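Local coordinates for protein mannitol dehydrogenase (PDB 1M2W) that probably catalyses the NAD-dependent interconversion of D-mannitol and D-fructose, binding cofactor and sugar alcohol between its two domains, at residues A[191-196]-A[290-295]; A[226-231]-A[263-268]; A[296-301]-A[338-343]. All coordinates share one frame; numbering follows the deposited sequence.

The chain first lays down six of the seven strands of the Rossmann-domain sheet. The sixth of them, the outer strand 185-188, leads to residues 191-196. Contact 1 joins this loop to helix 289-313 of the C-terminal domain and closes a loop of 93 residues, which also holds the seventh strand, 256-258. Contact 2 is nested inside it and pairs strand 227-230 with strand 263-267 in a smaller sheet. Contact 3 follows in series, beginning one residue after contact 1 closes. It spans 36 mostly helical residues and ties helix 289-313 to the end of helix 325-339. Lys295 NZ connects all three by bonding Val229 O of contact 2 and Asn300 OD1 of contact 3. All three contacts supply residues that touch D-mannitol.

Contact 1: residues A[191-196]-A[290-295]; sequences NLPHNG and PYEEMK. With NAD (nicotinamide-adenine-dinucleotide), chain C; MTL (D-mannitol), chain D.
Asn191 meets Lys295, and Pro193 and His194 meet Glu292, in a buried interdomain contact. It joins the loop entering helix 195-208 of the Rossmann domain to helix 289-313 of the C-terminal domain. One end lies in the active site. There Asn191 OD1 is 2.7 Å from Lys295 NZ, and the two side chains cross at about a right angle. Lys295 NZ gives a hydrogen bond of 2.8 Å to O2 of D-mannitol. Its chain bends at chi2 and then runs extended to the sugar alcohol. Asn191 also holds the cofactor: its backbone N donates to O2D of NAD at 3.0 Å, with a fairly straight N-H...O angle of 160°. The same residue therefore touches the nicotinamide end of NAD and the amine that binds the substrate.

The other end is built round Glu292. Its chain bends at chi2 (-90°), which lays the carboxylate against the pyrrolidine ring, with CD 3.3 Å from Pro193 CA. OE1 sits over one face of the His194 ring, toward the rim, and the ring and carboxylate planes are 65° apart. A water links the two segments here. It donates to Glu292 OE1 at 2.6 Å and accepts from His194 N at 3.1 Å. His194 is the N-cap residue of helix 195-208, so the bridge lies right at the helix start.

Strand 227-230 lies alongside: Val229 O takes a further bond from Lys295 NZ, and Ala227 N bonds Asn195 OD1. Helix 351-362 packs against Lys295 and Met294 through Tyr354.

Contact 2: residues A[226-231]-A[263-268]; sequences NAMVDR and QWVLED. With MTL (D-mannitol), chain D; NAD (nicotinamide-adenine-dinucleotide), chain C.
Asn226 and Glu267 both hold CG anti to the carbonyl carbon (chi1 -69° and -57°), which lets their side chains run side by side in the same direction. Asn226 ND2 then donates to Glu267 OE1 at 3.3 Å, reaching it from above the carboxylate plane. Asn226 OD1 is taken by Ala197 N. From here the strands run antiparallel: Met228-Val265 and Asp230-Gln263 are hydrogen-bonded pairs, Ala227-Leu266 and Val229-Trp264 non-hydrogen-bonded ones.

Ala227 CB lies in plane at the edge of the Trp264 ring, 4.0 Å from NE1, and Leu266 CD2 sits over one face of that ring, toward its rim. Val229 CG1 packs 3.8 Å from Trp264 CD1. On the other face of the sheet, Met228 CE, of a selenomethionine, lies 3.6 Å from Gln263 OE1. A water donates to both Asp230 OD2 and Gln263 OE1. The strand end reaches the substrate: O1 of D-mannitol donates to Asp230 OD1 at 2.6 Å and accepts from Arg231 N at 2.9 Å. Asp230 OD1 also forms a salt bridge with Arg361.

Strand 283-285 extends the sheet beyond 263-267, and its Gln283 OE1 is hydrogen-bonded to Gln263 NE2. Helix 289-313 packs on Met228 and Asp230, and helix 36-40 on Val229.

Contact 3: residues A[296-301]-A[338-343]; sequences IGLLNG and DVTPNL. With MTL (D-mannitol), chain D.
O2 of D-mannitol is gripped by Asn300 ND2 and by Lys295 NZ, on the same helix that presses Gly297 and Leu298 against Val339 and Leu343. Helix 289-313, with a wider pi-type turn at 296-300, packs here against the C-terminal end of helix 325-339 and the 3-10 turn that follows, inside the largely helical C-terminal domain. Asn300 ND2 reaches O2 at 2.9 Å with an N-H...O angle of 170°. It also reaches mannitol O5 at 2.9 Å, less straight at 148°. Asn300 OD1 accepts from Lys295 NZ, which fixes which way round the amide sits. The wide turn is marked by Gly301 N bonding Ile296 O at 2.9 Å.

The side chains that meet 338-343 are mainly apolar. Gly297 lets the segments come close: a beta carbon here would lie only 3.3 Å from Val339 CG1. Instead the backbone meets the valine, Gly297 O resting 3.7 Å from Val339 CG2. Leu298 holds CG anti to its carbonyl carbon (chi1 -65°), which swings both methyls across to the other segment. Its CD2 packs 3.6 Å from Val339 CG1. Met335 and Leu358 also touch this side chain. Cutting Leu298 back to an alanine would probably open a gap between Val339 and Leu343, with both left short of apolar cover.

The partner segment turns sharply after helix 325-339. Asn342 N bonds Val339 O at 2.8 Å, part of the 3-10 segment 340-342. Thr340 OG1 is held by Met335 O and by Lys355 NZ. The turn brings Leu343 back toward the first helix, where its CD1 meets Leu298 CD1 at 3.8 Å.

Contact 1: residues A[191-196]-A[290-295]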
loop_
_atom_site.group_PDB
_atom_site.type_symbol
_atom_site.label_atom_id
_atom_site.label_comp_id
_atom_site.label_asym_id
_atom_site.label_seq_id
_atom_site.Cartn_x
_atom_site.Cartn_y
_atom_site.Cartn_z
ATOM N N ASN A 191 -0.153 -1.029 3.962
ATOM C CA ASN A 191 -1.365 -1.739 4.398
ATOM C C ASN A 191 -1.153 -3.087 5.003
ATOM O O ASN A 191 -1.270 -4.090 4.296
ATOM C CB ASN A 191 -2.290 -2.003 3.223
ATOM C CG ASN A 191 -2.757 -0.784 2.625
ATOM O OD1 ASN A 191 -3.395 0.006 3.299
ATOM N ND2 ASN A 191 -2.466 -0.591 1.330
ATOM N N LEU A 192 -0.850 -3.160 6.282
ATOM C CA LEU A 192 -0.705 -4.461 6.921
ATOM C C LEU A 192 -1.399 -4.314 8.249
ATOM O O LEU A 192 -1.391 -3.237 8.816
ATOM C CB LEU A 192 0.741 -4.802 7.337
ATOM C CG LEU A 192 1.883 -4.923 6.375
ATOM C CD1 LEU A 192 2.232 -3.516 5.911
ATOM C CD2 LEU A 192 3.069 -5.631 7.090
ATOM N N PRO A 193 -2.008 -5.389 8.742
ATOM C CA PRO A 193 -2.659 -5.335 10.056
ATOM C C PRO A 193 -1.474 -5.089 11.020
ATOM O O PRO A 193 -0.399 -5.726 10.850
ATOM C CB PRO A 193 -3.203 -6.754 10.238
ATOM C CG PRO A 193 -3.493 -7.220 8.757
ATOM C CD PRO A 193 -2.310 -6.630 7.995
ATOM N N HIS A 194 -1.648 -4.218 12.017
ATOM C CA HIS A 194 -0.608 -3.880 12.993
ATOM C C HIS A 194 0.709 -3.567 12.286
ATOM O O HIS A 194 1.767 -4.125 12.620
ATOM C CB HIS A 194 -0.425 -5.048 13.947
ATOM C CG HIS A 194 -1.718 -5.529 14.526
ATOM N ND1 HIS A 194 -2.409 -4.817 15.488
ATOM C CD2 HIS A 194 -2.481 -6.608 14.228
ATOM C CE1 HIS A 194 -3.543 -5.441 15.760
ATOM N NE2 HIS A 194 -3.612 -6.530 15.008
ATOM N N ASN A 195 0.644 -2.657 11.322
ATOM C CA ASN A 195 1.832 -2.341 10.553
ATOM C C ASN A 195 2.995 -1.814 11.377
ATOM O O ASN A 195 4.145 -2.067 11.010
ATOM C CB ASN A 195 1.495 -1.410 9.365
ATOM C CG ASN A 195 0.900 -0.061 9.782
ATOM O OD1 ASN A 195 0.668 0.230 10.943
ATOM N ND2 ASN A 195 0.665 0.776 8.792
ATOM N N GLY A 196 2.714 -1.109 12.474
ATOM C CA GLY A 196 3.775 -0.605 13.334
ATOM C C GLY A 196 4.414 -1.796 14.065
ATOM O O GLY A 196 5.643 -1.910 14.127
ATOM N N PRO A 290 -9.515 -1.807 15.291
ATOM C CA PRO A 290 -10.842 -1.908 14.664
ATOM C C PRO A 290 -10.875 -1.245 13.280
ATOM O O PRO A 290 -11.552 -1.736 12.376
ATOM C CB PRO A 290 -11.778 -1.186 15.657
ATOM C CG PRO A 290 -11.020 -1.293 17.017
ATOM C CD PRO A 290 -9.564 -1.158 16.622
ATOM N N TYR A 291 -10.163 -0.124 13.143
ATOM C CA TYR A 291 -10.105 0.630 11.894
ATOM C C TYR A 291 -9.336 -0.136 10.832
ATOM O O TYR A 291 -9.760 -0.221 9.673
ATOM C CB TYR A 291 -9.410 1.968 12.092
ATOM C CG TYR A 291 -10.172 2.876 13.017
ATOM C CD1 TYR A 291 -9.908 2.865 14.372
ATOM C CD2 TYR A 291 -11.140 3.760 12.528
ATOM C CE1 TYR A 291 -10.585 3.711 15.254
ATOM C CE2 TYR A 291 -11.845 4.615 13.406
ATOM C CZ TYR A 291 -11.555 4.576 14.761
ATOM O OH TYR A 291 -12.255 5.375 15.659
ATOM N N GLU A 292 -8.209 -0.697 11.249
ATOM C CA GLU A 292 -7.388 -1.470 10.321
ATOM C C GLU A 292 -8.104 -2.773 9.858
ATOM O O GLU A 292 -8.096 -3.128 8.656
ATOM C CB GLU A 292 -6.029 -1.754 11.004
ATOM C CG GLU A 292 -5.282 -2.867 10.394
ATOM C CD GLU A 292 -5.608 -4.217 11.026
ATOM O OE1 GLU A 292 -5.341 -4.414 12.249
ATOM O OE2 GLU A 292 -6.118 -5.088 10.275
ATOM N N GLU A 293 -8.751 -3.496 10.779
ATOM C CA GLU A 293 -9.443 -4.724 10.386
ATOM C C GLU A 293 -10.605 -4.395 9.469
ATOM O O GLU A 293 -10.895 -5.161 8.545
ATOM C CB GLU A 293 -9.955 -5.479 11.610
ATOM C CG GLU A 293 -8.798 -5.880 12.500
ATOM C CD GLU A 293 -9.149 -6.970 13.477
ATOM O OE1 GLU A 293 -10.347 -7.137 13.857
ATOM O OE2 GLU A 293 -8.192 -7.661 13.888
HETATM N N MSE A 294 -11.244 -3.254 9.734
HETATM C CA MSE A 294 -12.387 -2.807 8.921
HETATM C C MSE A 294 -11.930 -2.473 7.498
HETATM O O MSE A 294 -12.442 -3.009 6.494
HETATM C CB MSE A 294 -12.991 -1.533 9.534
HETATM C CG MSE A 294 -14.145 -0.927 8.683
HETATM SE SE MSE A 294 -14.552 0.863 9.211
HETATM C CE MSE A 294 -12.861 1.737 8.669
ATOM N N LYS A 295 -10.975 -1.561 7.397
ATOM C CA LYS A 295 -10.530 -1.127 6.073
ATOM C C LYS A 295 -9.781 -2.188 5.275
ATOM O O LYS A 295 -10.031 -2.398 4.076
ATOM C CB LYS A 295 -9.729 0.192 6.200
ATOM C CG LYS A 295 -9.362 0.858 4.846
ATOM C CD LYS A 295 -7.908 0.440 4.488
ATOM C CE LYS A 295 -7.535 0.844 3.038
ATOM N NZ LYS A 295 -6.021 0.544 2.837
HETATM P PA NAD C . 4.161 2.959 -6.444
HETATM O O1A NAD C . 4.402 1.818 -7.290
HETATM O O2A NAD C . 3.760 4.355 -6.951
HETATM O O5B NAD C . 5.455 3.172 -5.496
HETATM C C5B NAD C . 5.909 2.066 -4.672
HETATM C C4B NAD C . 7.140 2.712 -3.973
HETATM O O4B NAD C . 7.704 1.660 -3.066
HETATM C C3B NAD C . 8.337 3.007 -4.904
HETATM O O3B NAD C . 9.004 4.079 -4.261
HETATM C C2B NAD C . 9.121 1.702 -4.892
HETATM O O2B NAD C . 10.457 1.755 -5.417
HETATM C C1B NAD C . 9.080 1.400 -3.394
HETATM N N9A NAD C . 9.404 0.031 -3.084
HETATM C C8A NAD C . 8.962 -1.171 -3.610
HETATM N N7A NAD C . 9.487 -2.238 -3.023
HETATM C C5A NAD C . 10.325 -1.674 -2.052
HETATM C C6A NAD C . 11.139 -2.304 -1.107
HETATM N N6A NAD C . 11.267 -3.623 -0.938
HETATM N N1A NAD C . 11.901 -1.470 -0.246
HETATM C C2A NAD C . 11.834 -0.065 -0.338
HETATM N N3A NAD C . 11.020 0.598 -1.259
HETATM C C4A NAD C . 10.283 -0.270 -2.099
HETATM O O3 NAD C . 3.041 2.534 -5.392
HETATM P PN NAD C . 2.083 3.299 -4.371
HETATM O O1N NAD C . 0.778 3.653 -4.995
HETATM O O2N NAD C . 2.886 4.404 -3.820
HETATM O O5D NAD C . 1.823 2.132 -3.272
HETATM C C5D NAD C . 2.908 1.914 -2.308
HETATM C C4D NAD C . 2.394 1.276 -1.038
HETATM O O4D NAD C . 1.666 2.155 -0.142
HETATM C C3D NAD C . 1.498 -0.006 -1.176
HETATM O O3D NAD C . 2.252 -1.158 -1.468
HETATM C C2D NAD C . 0.684 -0.041 0.133
HETATM O O2D NAD C . 1.238 -0.779 1.261
HETATM C C1D NAD C . 0.489 1.438 0.417
HETATM N N1N NAD C . -0.767 1.975 -0.171
HETATM C C2N NAD C . -1.063 2.232 -1.558
HETATM C C3N NAD C . -2.371 2.704 -1.837
HETATM C C7N NAD C . -2.803 2.954 -3.283
HETATM O O7N NAD C . -4.080 3.237 -3.537
HETATM N N7N NAD C . -1.881 2.791 -4.195
HETATM C C4N NAD C . -3.322 2.900 -0.769
HETATM C C5N NAD C . -2.948 2.636 0.572
HETATM C C6N NAD C . -1.694 2.175 0.880
HETATM O O1 MTL D . -6.566 2.886 0.341
HETATM C C1 MTL D . -6.888 1.937 -0.695
HETATM C C2 MTL D . -5.611 1.157 -1.004
HETATM O O2 MTL D . -5.122 0.453 0.172
HETATM C C3 MTL D . -5.837 0.196 -2.177
HETATM O O3 MTL D . -5.983 1.005 -3.381
HETATM C C4 MTL D . -4.623 -0.754 -2.333
HETATM O O4 MTL D . -3.521 -0.054 -2.920
HETATM C C5 MTL D . -4.998 -1.926 -3.243
HETATM O O5 MTL D . -5.997 -2.729 -2.619
HETATM C C6 MTL D . -3.740 -2.814 -3.576
HETATM O O6 MTL D . -4.202 -4.006 -4.208
HETATM O O HOH W 1 -3.923 -2.445 13.091
#

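Contact 2: residues A[226-231]-A[263-268]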
loop_
_atom_site.group_PDB
_atom_site.type_symbol
_atom_site.label_atom_id
_atom_site.label_comp_id
_atom_site.label_asym_id
_atom_site.label_seq_id
_atom_site.Cartn_x
_atom_site.Cartn_y
_atom_site.Cartn_z
ATOM N N ASN A 226 1.208 2.173 15.019
ATOM C CA ASN A 226 0.346 1.447 14.069
ATOM C C ASN A 226 -0.612 2.476 13.411
ATOM O O ASN A 226 -0.951 3.500 13.996
ATOM C CB ASN A 226 -0.489 0.412 14.789
ATOM C CG ASN A 226 0.329 -0.705 15.310
ATOM O OD1 ASN A 226 0.936 -1.451 14.541
ATOM N ND2 ASN A 226 0.368 -0.844 16.629
ATOM N N ALA A 227 -1.026 2.201 12.180
ATOM C CA ALA A 227 -1.938 3.123 11.523
ATOM C C ALA A 227 -2.805 2.398 10.512
ATOM O O ALA A 227 -2.492 1.260 10.120
ATOM C CB ALA A 227 -1.125 4.202 10.784
HETATM N N MSE A 228 -3.910 3.058 10.123
HETATM C CA MSE A 228 -4.761 2.593 9.013
HETATM C C MSE A 228 -4.642 3.777 8.053
HETATM O O MSE A 228 -4.756 4.971 8.476
HETATM C CB MSE A 228 -6.236 2.415 9.432
HETATM C CG MSE A 228 -7.139 1.917 8.323
HETATM SE SE MSE A 228 -7.881 3.366 7.283
HETATM C CE MSE A 228 -9.529 3.584 8.393
ATOM N N VAL A 229 -4.377 3.493 6.778
ATOM C CA VAL A 229 -4.191 4.536 5.785
ATOM C C VAL A 229 -5.097 4.231 4.595
ATOM O O VAL A 229 -5.236 3.082 4.234
ATOM C CB VAL A 229 -2.715 4.564 5.310
ATOM C CG1 VAL A 229 -1.822 4.987 6.511
ATOM C CG2 VAL A 229 -2.293 3.172 4.803
ATOM N N ASP A 230 -5.693 5.253 3.984
ATOM C CA ASP A 230 -6.628 4.979 2.885
ATOM C C ASP A 230 -6.740 6.118 1.860
ATOM O O ASP A 230 -7.046 7.255 2.229
ATOM C CB ASP A 230 -8.045 4.740 3.491
ATOM C CG ASP A 230 -9.097 4.237 2.466
ATOM O OD1 ASP A 230 -8.740 3.955 1.300
ATOM O OD2 ASP A 230 -10.291 4.122 2.840
ATOM N N ARG A 231 -6.430 5.807 0.593
ATOM C CA ARG A 231 -6.668 6.721 -0.512
ATOM C C ARG A 231 -6.356 5.953 -1.802
ATOM O O ARG A 231 -5.219 5.514 -1.995
ATOM C CB ARG A 231 -5.801 7.979 -0.476
ATOM C CG ARG A 231 -6.331 9.008 -1.518
ATOM C CD ARG A 231 -5.768 10.394 -1.355
ATOM N NE ARG A 231 -6.774 11.396 -1.745
ATOM C CZ ARG A 231 -6.642 12.705 -1.566
ATOM N NH1 ARG A 231 -5.544 13.211 -1.025
ATOM N NH2 ARG A 231 -7.650 13.527 -1.881
ATOM N N GLN A 263 -8.228 9.128 4.161
ATOM C CA GLN A 263 -8.368 8.893 5.604
ATOM C C GLN A 263 -7.047 8.434 6.203
ATOM O O GLN A 263 -6.271 7.762 5.524
ATOM C CB GLN A 263 -9.438 7.818 5.853
ATOM C CG GLN A 263 -9.722 7.638 7.367
ATOM C CD GLN A 263 -11.034 6.919 7.674
ATOM O OE1 GLN A 263 -11.569 6.178 6.842
ATOM N NE2 GLN A 263 -11.563 7.144 8.911
ATOM N N TRP A 264 -6.790 8.816 7.452
ATOM C CA TRP A 264 -5.554 8.384 8.109
ATOM C C TRP A 264 -5.885 8.295 9.614
ATOM O O TRP A 264 -6.295 9.300 10.216
ATOM C CB TRP A 264 -4.461 9.425 7.869
ATOM C CG TRP A 264 -3.051 8.990 8.320
ATOM C CD1 TRP A 264 -2.682 7.787 8.870
ATOM C CD2 TRP A 264 -1.868 9.772 8.198
ATOM N NE1 TRP A 264 -1.288 7.781 9.096
ATOM C CE2 TRP A 264 -0.786 8.998 8.682
ATOM C CE3 TRP A 264 -1.616 11.071 7.716
ATOM C CZ2 TRP A 264 0.553 9.487 8.694
ATOM C CZ3 TRP A 264 -0.310 11.568 7.730
ATOM C CH2 TRP A 264 0.772 10.763 8.219
ATOM N N VAL A 265 -5.775 7.099 10.177
ATOM C CA VAL A 265 -6.023 6.893 11.619
ATOM C C VAL A 265 -4.712 6.357 12.183
ATOM O O VAL A 265 -4.159 5.372 11.680
ATOM C CB VAL A 265 -7.165 5.916 11.831
ATOM C CG1 VAL A 265 -7.502 5.808 13.328
ATOM C CG2 VAL A 265 -8.407 6.444 11.077
ATOM N N LEU A 266 -4.228 7.010 13.235
ATOM C CA LEU A 266 -2.896 6.688 13.773
ATOM C C LEU A 266 -2.826 6.647 15.303
ATOM O O LEU A 266 -3.555 7.392 15.974
ATOM C CB LEU A 266 -1.976 7.821 13.245
ATOM C CG LEU A 266 -0.505 8.126 13.349
ATOM C CD1 LEU A 266 0.323 7.018 12.772
ATOM C CD2 LEU A 266 -0.243 9.398 12.561
ATOM N N GLU A 267 -1.905 5.829 15.829
ATOM C CA GLU A 267 -1.646 5.769 17.273
ATOM C C GLU A 267 -0.634 6.893 17.486
ATOM O O GLU A 267 0.298 7.093 16.680
ATOM C CB GLU A 267 -1.057 4.394 17.679
ATOM C CG GLU A 267 -2.032 3.265 17.253
ATOM C CD GLU A 267 -1.976 1.967 18.075
ATOM O OE1 GLU A 267 -0.856 1.580 18.484
ATOM O OE2 GLU A 267 -3.074 1.324 18.268
ATOM N N ASP A 268 -0.798 7.643 18.562
ATOM C CA ASP A 268 0.099 8.779 18.793
ATOM C C ASP A 268 1.301 8.293 19.575
ATOM O O ASP A 268 1.402 8.485 20.828
ATOM C CB ASP A 268 -0.660 9.884 19.570
ATOM C CG ASP A 268 0.074 11.206 19.573
ATOM O OD1 ASP A 268 1.212 11.262 19.079
ATOM O OD2 ASP A 268 -0.486 12.205 20.080
HETATM O O1 MTL D . -6.566 2.886 0.341
HETATM C C1 MTL D . -6.888 1.937 -0.695
HETATM C C2 MTL D . -5.611 1.157 -1.004
HETATM O O2 MTL D . -5.122 0.453 0.172
HETATM C C3 MTL D . -5.837 0.196 -2.177
HETATM O O3 MTL D . -5.983 1.005 -3.381
HETATM C C4 MTL D . -4.623 -0.754 -2.333
HETATM O O4 MTL D . -3.521 -0.054 -2.920
HETATM C C5 MTL D . -4.998 -1.926 -3.243
HETATM O O5 MTL D . -5.997 -2.729 -2.619
HETATM C C6 MTL D . -3.740 -2.814 -3.576
HETATM O O6 MTL D . -4.202 -4.006 -4.208
HETATM P PA NAD C . 4.161 2.959 -6.444
HETATM O O1A NAD C . 4.402 1.818 -7.290
HETATM O O2A NAD C . 3.760 4.355 -6.951
HETATM O O5B NAD C . 5.455 3.172 -5.496
HETATM C C5B NAD C . 5.909 2.066 -4.672
HETATM C C4B NAD C . 7.140 2.712 -3.973
HETATM O O4B NAD C . 7.704 1.660 -3.066
HETATM C C3B NAD C . 8.337 3.007 -4.904
HETATM O O3B NAD C . 9.004 4.079 -4.261
HETATM C C2B NAD C . 9.121 1.702 -4.892
HETATM O O2B NAD C . 10.457 1.755 -5.417
HETATM C C1B NAD C . 9.080 1.400 -3.394
HETATM N N9A NAD C . 9.404 0.031 -3.084
HETATM C C8A NAD C . 8.962 -1.171 -3.610
HETATM N N7A NAD C . 9.487 -2.238 -3.023
HETATM C C5A NAD C . 10.325 -1.674 -2.052
HETATM C C6A NAD C . 11.139 -2.304 -1.107
HETATM N N6A NAD C . 11.267 -3.623 -0.938
HETATM N N1A NAD C . 11.901 -1.470 -0.246
HETATM C C2A NAD C . 11.834 -0.065 -0.338
HETATM N N3A NAD C . 11.020 0.598 -1.259
HETATM C C4A NAD C . 10.283 -0.270 -2.099
HETATM O O3 NAD C . 3.041 2.534 -5.392
HETATM P PN NAD C . 2.083 3.299 -4.371
HETATM O O1N NAD C . 0.778 3.653 -4.995
HETATM O O2N NAD C . 2.886 4.404 -3.820
HETATM O O5D NAD C . 1.823 2.132 -3.272
HETATM C C5D NAD C . 2.908 1.914 -2.308
HETATM C C4D NAD C . 2.394 1.276 -1.038
HETATM O O4D NAD C . 1.666 2.155 -0.142
HETATM C C3D NAD C . 1.498 -0.006 -1.176
HETATM O O3D NAD C . 2.252 -1.158 -1.468
HETATM C C2D NAD C . 0.684 -0.041 0.133
HETATM O O2D NAD C . 1.238 -0.779 1.261
HETATM C C1D NAD C . 0.489 1.438 0.417
HETATM N N1N NAD C . -0.767 1.975 -0.171
HETATM C C2N NAD C . -1.063 2.232 -1.558
HETATM C C3N NAD C . -2.371 2.704 -1.837
HETATM C C7N NAD C . -2.803 2.954 -3.283
HETATM O O7N NAD C . -4.080 3.237 -3.537
HETATM N N7N NAD C . -1.881 2.791 -4.195
HETATM C C4N NAD C . -3.322 2.900 -0.769
HETATM C C5N NAD C . -2.948 2.636 0.572
HETATM C C6N NAD C . -1.694 2.175 0.880
HETATM O O HOH W 2 -11.314 3.824 5.331
#

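Contact 3: residues A[296-301]-A[338-343]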
loop_
_atom_site.group_PDB
_atom_site.type_symbol
_atom_site.label_atom_id
_atom_site.label_comp_id
_atom_site.label_asym_id
_atom_site.label_seq_id
_atom_site.Cartn_x
_atom_site.Cartn_y
_atom_site.Cartn_z
ATOM N N ILE A 296 -8.857 -2.894 5.901
ATOM C CA ILE A 296 -8.176 -3.909 5.133
ATOM C C ILE A 296 -9.070 -5.091 4.780
ATOM O O ILE A 296 -9.040 -5.578 3.649
ATOM C CB ILE A 296 -6.892 -4.411 5.879
ATOM C CG1 ILE A 296 -5.901 -3.230 5.991
ATOM C CG2 ILE A 296 -6.323 -5.661 5.125
ATOM C CD1 ILE A 296 -4.575 -3.545 6.752
ATOM N N GLY A 297 -9.894 -5.540 5.733
ATOM C CA GLY A 297 -10.751 -6.672 5.458
ATOM C C GLY A 297 -11.831 -6.365 4.415
ATOM O O GLY A 297 -12.101 -7.197 3.557
ATOM N N LEU A 298 -12.436 -5.185 4.498
ATOM C CA LEU A 298 -13.502 -4.847 3.541
ATOM C C LEU A 298 -13.001 -4.207 2.270
ATOM O O LEU A 298 -13.416 -4.617 1.185
ATOM C CB LEU A 298 -14.518 -3.897 4.176
ATOM C CG LEU A 298 -15.315 -4.493 5.347
ATOM C CD1 LEU A 298 -15.991 -3.321 6.070
ATOM C CD2 LEU A 298 -16.371 -5.529 4.885
ATOM N N LEU A 299 -12.147 -3.183 2.370
ATOM C CA LEU A 299 -11.687 -2.538 1.121
ATOM C C LEU A 299 -10.613 -3.358 0.403
ATOM O O LEU A 299 -10.807 -3.814 -0.751
ATOM C CB LEU A 299 -11.163 -1.124 1.399
ATOM C CG LEU A 299 -10.958 -0.207 0.171
ATOM C CD1 LEU A 299 -10.769 1.253 0.668
ATOM C CD2 LEU A 299 -9.764 -0.677 -0.653
ATOM N N ASN A 300 -9.487 -3.580 1.066
ATOM C CA ASN A 300 -8.419 -4.329 0.376
ATOM C C ASN A 300 -8.867 -5.770 0.033
ATOM O O ASN A 300 -8.510 -6.330 -1.026
ATOM C CB ASN A 300 -7.153 -4.278 1.248
ATOM C CG ASN A 300 -6.604 -2.886 1.391
ATOM O OD1 ASN A 300 -6.610 -2.324 2.485
ATOM N ND2 ASN A 300 -6.094 -2.308 0.288
ATOM N N GLY A 301 -9.624 -6.394 0.944
ATOM C CA GLY A 301 -10.183 -7.717 0.684
ATOM C C GLY A 301 -11.120 -7.699 -0.541
ATOM O O GLY A 301 -11.070 -8.625 -1.358
ATOM N N ASP A 338 -19.139 -12.703 4.903
ATOM C CA ASP A 338 -17.863 -13.238 5.348
ATOM C C ASP A 338 -17.026 -12.333 6.251
ATOM O O ASP A 338 -16.601 -12.750 7.327
ATOM C CB ASP A 338 -17.060 -13.659 4.124
ATOM C CG ASP A 338 -17.808 -14.666 3.276
ATOM O OD1 ASP A 338 -18.547 -15.505 3.843
ATOM O OD2 ASP A 338 -17.668 -14.627 2.048
ATOM N N VAL A 339 -16.851 -11.077 5.842
ATOM C CA VAL A 339 -16.040 -10.153 6.634
ATOM C C VAL A 339 -16.766 -9.478 7.800
ATOM O O VAL A 339 -16.274 -9.482 8.931
ATOM C CB VAL A 339 -15.465 -9.034 5.746
ATOM C CG1 VAL A 339 -14.570 -8.113 6.587
ATOM C CG2 VAL A 339 -14.651 -9.648 4.594
ATOM N N THR A 340 -17.922 -8.872 7.514
ATOM C CA THR A 340 -18.621 -8.119 8.556
ATOM C C THR A 340 -18.801 -8.846 9.897
ATOM O O THR A 340 -18.567 -8.264 10.954
ATOM C CB THR A 340 -20.013 -7.627 8.076
ATOM O OG1 THR A 340 -19.854 -6.689 7.004
ATOM C CG2 THR A 340 -20.729 -6.875 9.215
ATOM N N PRO A 341 -19.190 -10.126 9.870
ATOM C CA PRO A 341 -19.362 -10.783 11.183
ATOM C C PRO A 341 -18.070 -10.885 11.998
ATOM O O PRO A 341 -18.119 -11.117 13.211
ATOM C CB PRO A 341 -19.923 -12.166 10.835
ATOM C CG PRO A 341 -20.604 -11.944 9.471
ATOM C CD PRO A 341 -19.584 -11.003 8.763
ATOM N N ASN A 342 -16.912 -10.679 11.359
ATOM C CA ASN A 342 -15.645 -10.789 12.086
ATOM C C ASN A 342 -15.182 -9.471 12.702
ATOM O O ASN A 342 -14.198 -9.439 13.496
ATOM C CB ASN A 342 -14.517 -11.265 11.143
ATOM C CG ASN A 342 -14.895 -12.499 10.337
ATOM O OD1 ASN A 342 -15.780 -13.251 10.719
ATOM N ND2 ASN A 342 -14.182 -12.731 9.224
ATOM N N LEU A 343 -15.856 -8.384 12.346
ATOM C CA LEU A 343 -15.416 -7.074 12.801
ATOM C C LEU A 343 -15.923 -6.565 14.133
ATOM O O LEU A 343 -17.124 -6.633 14.426
ATOM C CB LEU A 343 -15.773 -6.020 11.763
ATOM C CG LEU A 343 -15.220 -6.338 10.365
ATOM C CD1 LEU A 343 -15.810 -5.321 9.338
ATOM C CD2 LEU A 343 -13.659 -6.302 10.428
HETATM O O1 MTL D . -6.566 2.886 0.341
HETATM C C1 MTL D . -6.888 1.937 -0.695
HETATM C C2 MTL D . -5.611 1.157 -1.004
HETATM O O2 MTL D . -5.122 0.453 0.172
HETATM C C3 MTL D . -5.837 0.196 -2.177
HETATM O O3 MTL D . -5.983 1.005 -3.381
HETATM C C4 MTL D . -4.623 -0.754 -2.333
HETATM O O4 MTL D . -3.521 -0.054 -2.920
HETATM C C5 MTL D . -4.998 -1.926 -3.243
HETATM O O5 MTL D . -5.997 -2.729 -2.619
HETATM C C6 MTL D . -3.740 -2.814 -3.576
HETATM O O6 MTL D . -4.202 -4.006 -4.208
#